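Local coordinates for protein Esterase/lipase (Uncultured bacterium, PDB 3K6K) that probably hydrolyses carboxylic esters as a bacterial relative of hormone-sensitive lipase, built on the alpha/beta hydrolase fold, at residues A[46-49]-A[50-54]; A[95-98]-A[99-102]; A[289-292]-A[293-297]. All coordinates share one frame; numbering follows the deposited sequence.

In the fold
The three contacts are local turns at helix ends that meet one another through side chains. Contact 1, at the surface, ends helix 38-49; contact 2, buried, starts helix 96-110; contact 3, partly buried, starts helix 291-305. Helix 96-110 is the common neighbour. Contact 1 reaches it through Glu-46, which meets Ser-95, and contact 3 through Ile-297, which packs on Leu-102. Contacts 1 and 3 lie with centres about 17 Å apart and touch through Phe-52 and Phe-289. Their chemistry differs with place: backbone bonds and a bridging water in contact 1, hydroxyl capping in contact 2, and backbone carbonyls with an amide beside a carboxylate in contact 3.

Contact 1 of 3, residues A[46-49]-A[50-54]; sequences EALC and ERFPR
Glu-46 passes its carbonyl to Glu-50 as helix 38-49 runs out, and the chain then leaves through a type I beta turn from Cys-49 to Phe-52. The bond from Glu-50 N to Glu-46 O, 3.2 Å long, is a helical i to i+4 step, and its N-H points at the oxygen at 161°. The carboxylate of Glu-46 is engaged elsewhere, OE2 being hydrogen-bonded to Ser-95 OG at the start of helix 96-110. Glu-50 OE2 comes to 4.8 Å from Glu-46 OE1, near enough that the two like charges probably disfavour each other slightly. Ala-47 lends its carbonyl to the flank of Arg-51, whose CD lies 3.7 Å from Ala-47 O in a chain bent at chi2 and chi3. Leu-48 does two jobs. Its O accepts from Arg-51 N at 3.1 Å and also sits at the ring edge of Phe-52, near the ring plane. Its side chain runs alongside that ring, CG anti to the backbone N (chi1 -168°), and CD2 meets Phe-52 CE2 at 3.8 Å. The same ring reaches Val-101, Tyr-286 and Phe-289, and so ties the turn to helix 96-110 and to the loop before helix 291-305. With an alanine here in place of Phe-52, Leu-48 CD2 is likely to lose its aromatic neighbour and a gap to open towards Val-101 and Phe-289. Cys-49 closes the turn: Phe-52 N donates to Cys-49 O at 3.1 Å. A water continues the network from that oxygen, lying within donating reach of both Cys-49 O and Phe-52 O, and it accepts from Arg-54 NE at 2.8 Å, in the plane of the guanidinium and at its edge.

Contact 2 of 3, residues A[95-98]-A[99-102]; sequences SPST and HLVL
Thr-98 OG1 stands between its own backbone N and carbonyl carbon (chi1 51°), while His-99 swings CG to the side of its backbone N (chi1 -74°), and the two side chains lie side by side, pointing the same way. The threonine oxygen lies at the edge of the imidazole, in the ring plane. Its hydroxyl donates back to Ser-95 O at 2.7 Å, tilted a little from the carbonyl plane. Ser-95 in turn caps the helix start: its OG, which Glu-46 also holds, accepts from Thr-98 N at 3.2 Å, in an almost straight bond of 173°.

The first turn is otherwise loosely bonded. His-99 N donates to Pro-96 O at 3.2 Å and makes only a weak bond to Ser-95 O; Leu-100 N reaches Ser-97 O at 3.3 Å. The side chain of Leu-100 lays CG against Ser-97 O, also at 3.3 Å, with CD1 beside it. Where Val-101 N has no bond to the preceding turn, a water accepts from it at 3.0 Å. This is a serine N-cap opening the helix of a beta-alpha-beta unit, strand 82-86 to strand 113-117, in the alpha/beta hydrolase fold, with the His-99 side chain near, though not touching, the probable catalytic triad.

Contact 3 of 3, residues A[289-292]-A[293-297]; sequences FVNA and ADISI
Asn-291 brings the end of its side chain to Asp-294 and Ile-295 in the first turn of helix 291-305. Its amide nitrogen ND2 lies 3.6 Å from Asp-294 OD1, too far for more than a loose polar approach, and the amide and carboxylate planes stand 84° apart as the two side chains cross at about a right angle. On its other branch OD1 rests against the end of Ile-295, 3.5 Å from CD1. The asparagine gets there with CG anti to its own nitrogen (chi1 -173°), while Ile-295 turns CG1 to the side of its backbone N (chi1 -48°), which places CD1 against Asn-291 OD1.

The backbone that carries these side chains is joined by bonds of unequal strength. Asn-291 O takes weak bonds from Asp-294 N and from Ile-295 N, the latter at 3.3 Å. The next carbonyl does better: Ser-296 N donates to Ala-292 O at 2.9 Å, and Ser-296 CB closes on that same oxygen at 3.3 Å.

Further out, Ser-296 OG is hydrogen-bonded to His-246 ND1. Trp-276 of strand 271-276 packs against Ala-292, Ile-295 and Ser-296, and Ile-297 on the buried flank touches helix 96-110, Leu-102 among its contacts. Asp-294 OD1 also has a long, weak ion pair with Lys-15 NZ.

Backbone carbonyls and packing on Trp-276 of strand 271-276 both hold the helix start, and the negative charge of Asp-294, near the helix N-terminus, is probably favoured by the amide dipoles there.

Contact 1 of 3, residues A[46-49]-A[50-54]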
loop_
_atom_site.group_PDB
_atom_site.type_symbol
_atom_site.label_atom_id
_atom_site.label_comp_id
_atom_site.label_asym_id
_atom_site.label_seq_id
_atom_site.Cartn_x
_atom_site.Cartn_y
_atom_site.Cartn_z
ATOM N N GLU A 46 -12.541 27.233 11.341
ATOM C CA GLU A 46 -12.935 28.062 10.200
ATOM C C GLU A 46 -11.975 29.256 10.046
ATOM O O GLU A 46 -11.468 29.504 8.957
ATOM C CB GLU A 46 -14.412 28.535 10.271
ATOM C CG GLU A 46 -15.548 27.455 10.155
ATOM C CD GLU A 46 -15.786 26.939 8.710
ATOM O OE1 GLU A 46 -15.101 27.387 7.796
ATOM O OE2 GLU A 46 -16.679 26.089 8.462
ATOM N N ALA A 47 -11.677 29.949 11.145
ATOM C CA ALA A 47 -10.912 31.203 11.093
ATOM C C ALA A 47 -9.466 30.947 10.685
ATOM O O ALA A 47 -8.929 31.648 9.825
ATOM C CB ALA A 47 -10.987 31.945 12.441
ATOM N N LEU A 48 -8.848 29.934 11.295
ATOM C CA LEU A 48 -7.493 29.526 10.952
ATOM C C LEU A 48 -7.437 29.057 9.478
ATOM O O LEU A 48 -6.561 29.470 8.705
ATOM C CB LEU A 48 -7.029 28.452 11.933
ATOM C CG LEU A 48 -5.570 27.990 12.032
ATOM C CD1 LEU A 48 -5.185 27.811 13.527
ATOM C CD2 LEU A 48 -5.270 26.697 11.230
ATOM N N CYS A 49 -8.402 28.259 9.050
ATOM C CA CYS A 49 -8.340 27.740 7.685
ATOM C C CYS A 49 -8.455 28.765 6.534
ATOM O O CYS A 49 -7.801 28.570 5.514
ATOM C CB CYS A 49 -9.274 26.549 7.490
ATOM S SG CYS A 49 -8.737 25.158 8.454
ATOM N N GLU A 50 -9.232 29.842 6.705
ATOM C CA GLU A 50 -9.263 30.953 5.728
ATOM C C GLU A 50 -7.879 31.493 5.366
ATOM O O GLU A 50 -7.694 32.011 4.273
ATOM C CB GLU A 50 -10.134 32.104 6.227
ATOM C CG GLU A 50 -11.348 32.395 5.367
ATOM C CD GLU A 50 -12.659 32.447 6.200
ATOM O OE1 GLU A 50 -12.776 33.381 7.037
ATOM O OE2 GLU A 50 -13.554 31.550 6.018
ATOM N N ARG A 51 -6.921 31.369 6.288
ATOM C CA ARG A 51 -5.518 31.797 6.085
ATOM C C ARG A 51 -4.680 31.017 5.047
ATOM O O ARG A 51 -3.679 31.535 4.559
ATOM C CB ARG A 51 -4.733 31.769 7.416
ATOM C CG ARG A 51 -4.577 33.111 8.166
ATOM C CD ARG A 51 -5.766 33.458 9.092
ATOM N NE ARG A 51 -6.765 34.381 8.491
ATOM C CZ ARG A 51 -7.078 35.600 8.963
ATOM N NH1 ARG A 51 -6.467 36.066 10.056
ATOM N NH2 ARG A 51 -8.014 36.348 8.358
ATOM N N PHE A 52 -5.039 29.773 4.749
ATOM C CA PHE A 52 -4.236 28.954 3.852
ATOM C C PHE A 52 -4.573 29.262 2.413
ATOM O O PHE A 52 -5.738 29.543 2.099
ATOM C CB PHE A 52 -4.487 27.484 4.121
ATOM C CG PHE A 52 -3.831 26.975 5.363
ATOM C CD1 PHE A 52 -2.809 26.032 5.285
ATOM C CD2 PHE A 52 -4.222 27.431 6.617
ATOM C CE1 PHE A 52 -2.205 25.546 6.449
ATOM C CE2 PHE A 52 -3.611 26.945 7.781
ATOM C CZ PHE A 52 -2.611 26.008 7.696
ATOM N N PRO A 53 -3.573 29.206 1.521
ATOM C CA PRO A 53 -3.831 29.591 0.133
ATOM C C PRO A 53 -4.706 28.560 -0.587
ATOM O O PRO A 53 -4.813 27.427 -0.123
ATOM C CB PRO A 53 -2.432 29.707 -0.464
ATOM C CG PRO A 53 -1.645 28.672 0.265
ATOM C CD PRO A 53 -2.180 28.748 1.709
ATOM N N ARG A 54 -5.360 29.002 -1.664
ATOM C CA ARG A 54 -6.305 28.227 -2.470
ATOM C C ARG A 54 -5.828 28.263 -3.940
ATOM O O ARG A 54 -5.195 29.213 -4.358
ATOM C CB ARG A 54 -7.712 28.815 -2.343
ATOM C CG ARG A 54 -8.206 28.840 -0.925
ATOM C CD ARG A 54 -9.416 29.684 -0.816
ATOM N NE ARG A 54 -9.934 29.847 0.555
ATOM C CZ ARG A 54 -11.078 30.490 0.835
ATOM N NH1 ARG A 54 -11.807 31.028 -0.157
ATOM N NH2 ARG A 54 -11.500 30.596 2.088
HETATM O O HOH W 1 -8.347 28.685 2.533
#

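Contact 2 of 3, residues A[95-98]-A[99-102]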
loop_
_atom_site.group_PDB
_atom_site.type_symbol
_atom_site.label_atom_id
_atom_site.label_comp_id
_atom_site.label_asym_id
_atom_site.label_seq_id
_atom_site.Cartn_x
_atom_site.Cartn_y
_atom_site.Cartn_z
ATOM N N SER A 95 -15.656 21.506 7.018
ATOM C CA SER A 95 -16.672 21.971 6.064
ATOM C C SER A 95 -16.019 22.140 4.722
ATOM O O SER A 95 -14.795 22.115 4.610
ATOM C CB SER A 95 -17.205 23.327 6.525
ATOM O OG SER A 95 -16.166 24.329 6.418
ATOM N N PRO A 96 -16.822 22.338 3.678
ATOM C CA PRO A 96 -16.143 22.560 2.421
ATOM C C PRO A 96 -15.123 23.738 2.495
ATOM O O PRO A 96 -14.009 23.645 1.934
ATOM C CB PRO A 96 -17.301 22.815 1.485
ATOM C CG PRO A 96 -18.370 21.923 2.006
ATOM C CD PRO A 96 -18.258 22.014 3.491
ATOM N N SER A 97 -15.462 24.781 3.253
ATOM C CA SER A 97 -14.590 25.941 3.441
ATOM C C SER A 97 -13.289 25.635 4.117
ATOM O O SER A 97 -12.297 26.087 3.637
ATOM C CB SER A 97 -15.276 27.092 4.199
ATOM O OG SER A 97 -16.339 27.571 3.387
ATOM N N THR A 98 -13.297 24.945 5.254
ATOM C CA THR A 98 -12.043 24.562 5.907
ATOM C C THR A 98 -11.083 23.752 5.029
ATOM O O THR A 98 -9.919 23.670 5.374
ATOM C CB THR A 98 -12.280 23.666 7.086
ATOM O OG1 THR A 98 -13.134 22.564 6.686
ATOM C CG2 THR A 98 -12.910 24.442 8.206
ATOM N N HIS A 99 -11.566 23.131 3.940
ATOM C CA HIS A 99 -10.726 22.182 3.165
ATOM C C HIS A 99 -10.390 22.752 1.771
ATOM O O HIS A 99 -9.660 22.138 0.951
ATOM C CB HIS A 99 -11.360 20.787 3.127
ATOM C CG HIS A 99 -11.240 20.057 4.426
ATOM N ND1 HIS A 99 -10.668 18.799 4.531
ATOM C CD2 HIS A 99 -11.521 20.447 5.692
ATOM C CE1 HIS A 99 -10.655 18.430 5.803
ATOM N NE2 HIS A 99 -11.177 19.410 6.527
ATOM N N LEU A 100 -10.852 23.984 1.567
ATOM C CA LEU A 100 -10.559 24.630 0.335
ATOM C C LEU A 100 -9.153 24.458 -0.021
ATOM O O LEU A 100 -8.898 24.164 -1.198
ATOM C CB LEU A 100 -10.906 26.109 0.340
ATOM C CG LEU A 100 -12.411 26.132 0.311
ATOM C CD1 LEU A 100 -12.885 27.531 0.662
ATOM C CD2 LEU A 100 -12.880 25.732 -1.043
ATOM N N VAL A 101 -8.242 24.680 0.913
ATOM C CA VAL A 101 -6.823 24.505 0.690
ATOM C C VAL A 101 -6.454 23.190 -0.005
ATOM O O VAL A 101 -5.735 23.200 -0.941
ATOM C CB VAL A 101 -5.929 24.773 1.942
ATOM C CG1 VAL A 101 -6.256 23.885 3.071
ATOM C CG2 VAL A 101 -4.516 24.649 1.586
ATOM N N LEU A 102 -6.992 22.084 0.455
ATOM C CA LEU A 102 -6.709 20.800 -0.108
ATOM C C LEU A 102 -7.464 20.605 -1.461
ATOM O O LEU A 102 -6.825 20.266 -2.467
ATOM C CB LEU A 102 -7.030 19.728 0.915
ATOM C CG LEU A 102 -6.962 18.246 0.488
ATOM C CD1 LEU A 102 -5.853 17.964 -0.477
ATOM C CD2 LEU A 102 -6.787 17.367 1.717
HETATM O O HOH W 2 -8.841 25.788 3.666
#

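Contact 3 of 3, residues A[289-292]-A[293-297]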
loop_
_atom_site.group_PDB
_atom_site.type_symbol
_atom_site.label_atom_id
_atom_site.label_comp_id
_atom_site.label_asym_id
_atom_site.label_seq_id
_atom_site.Cartn_x
_atom_site.Cartn_y
_atom_site.Cartn_z
ATOM N N PHE A 289 3.901 24.343 3.949
ATOM C CA PHE A 289 4.989 23.997 4.901
ATOM C C PHE A 289 5.829 22.790 4.529
ATOM O O PHE A 289 7.056 22.862 4.593
ATOM C CB PHE A 289 4.429 23.804 6.321
ATOM C CG PHE A 289 3.639 25.002 6.797
ATOM C CD1 PHE A 289 2.253 24.939 6.892
ATOM C CD2 PHE A 289 4.280 26.237 6.990
ATOM C CE1 PHE A 289 1.517 26.061 7.295
ATOM C CE2 PHE A 289 3.533 27.393 7.347
ATOM C CZ PHE A 289 2.163 27.291 7.530
ATOM N N VAL A 290 5.217 21.663 4.168
ATOM C CA VAL A 290 6.064 20.532 3.823
ATOM C C VAL A 290 5.918 20.143 2.345
ATOM O O VAL A 290 4.838 20.203 1.768
ATOM C CB VAL A 290 5.868 19.346 4.775
ATOM C CG1 VAL A 290 6.414 19.676 6.125
ATOM C CG2 VAL A 290 4.365 18.967 4.883
ATOM N N ASN A 291 7.019 19.749 1.747
ATOM C CA ASN A 291 7.092 19.421 0.319
ATOM C C ASN A 291 6.294 18.164 -0.067
ATOM O O ASN A 291 5.622 18.168 -1.111
ATOM C CB ASN A 291 8.545 19.274 -0.104
ATOM C CG ASN A 291 8.694 19.108 -1.618
ATOM O OD1 ASN A 291 9.291 18.093 -2.060
ATOM N ND2 ASN A 291 8.130 20.087 -2.440
ATOM N N ALA A 292 6.306 17.147 0.796
ATOM C CA ALA A 292 5.552 15.884 0.531
ATOM C C ALA A 292 4.046 16.009 0.263
ATOM O O ALA A 292 3.409 15.134 -0.358
ATOM C CB ALA A 292 5.809 14.837 1.677
ATOM N N ALA A 293 3.456 17.087 0.750
ATOM C CA ALA A 293 2.061 17.375 0.457
ATOM C C ALA A 293 1.835 17.727 -0.995
ATOM O O ALA A 293 0.879 17.248 -1.585
ATOM C CB ALA A 293 1.496 18.464 1.400
ATOM N N ASP A 294 2.680 18.578 -1.574
ATOM C CA ASP A 294 2.532 18.871 -3.007
ATOM C C ASP A 294 2.719 17.615 -3.812
ATOM O O ASP A 294 1.982 17.441 -4.739
ATOM C CB ASP A 294 3.518 19.916 -3.566
ATOM C CG ASP A 294 3.705 21.106 -2.657
ATOM O OD1 ASP A 294 4.900 21.568 -2.614
ATOM O OD2 ASP A 294 2.685 21.559 -2.004
ATOM N N ILE A 295 3.679 16.757 -3.439
ATOM C CA ILE A 295 3.959 15.522 -4.168
ATOM C C ILE A 295 2.778 14.542 -4.061
ATOM O O ILE A 295 2.414 13.882 -5.035
ATOM C CB ILE A 295 5.265 14.820 -3.675
ATOM C CG1 ILE A 295 6.439 15.789 -3.573
ATOM C CG2 ILE A 295 5.721 13.660 -4.617
ATOM C CD1 ILE A 295 7.761 15.089 -2.882
ATOM N N SER A 296 2.200 14.398 -2.867
ATOM C CA SER A 296 1.101 13.460 -2.714
ATOM C C SER A 296 -0.134 13.883 -3.589
ATOM O O SER A 296 -0.777 13.074 -4.257
ATOM C CB SER A 296 0.704 13.378 -1.261
ATOM O OG SER A 296 -0.579 12.824 -1.212
ATOM N N ILE A 297 -0.460 15.162 -3.532
ATOM C CA ILE A 297 -1.455 15.747 -4.378
ATOM C C ILE A 297 -1.170 15.469 -5.865
ATOM O O ILE A 297 -2.067 15.104 -6.634
ATOM C CB ILE A 297 -1.648 17.232 -3.960
ATOM C CG1 ILE A 297 -2.477 17.248 -2.604
ATOM C CG2 ILE A 297 -2.431 17.985 -4.960
ATOM C CD1 ILE A 297 -2.377 18.562 -1.826
#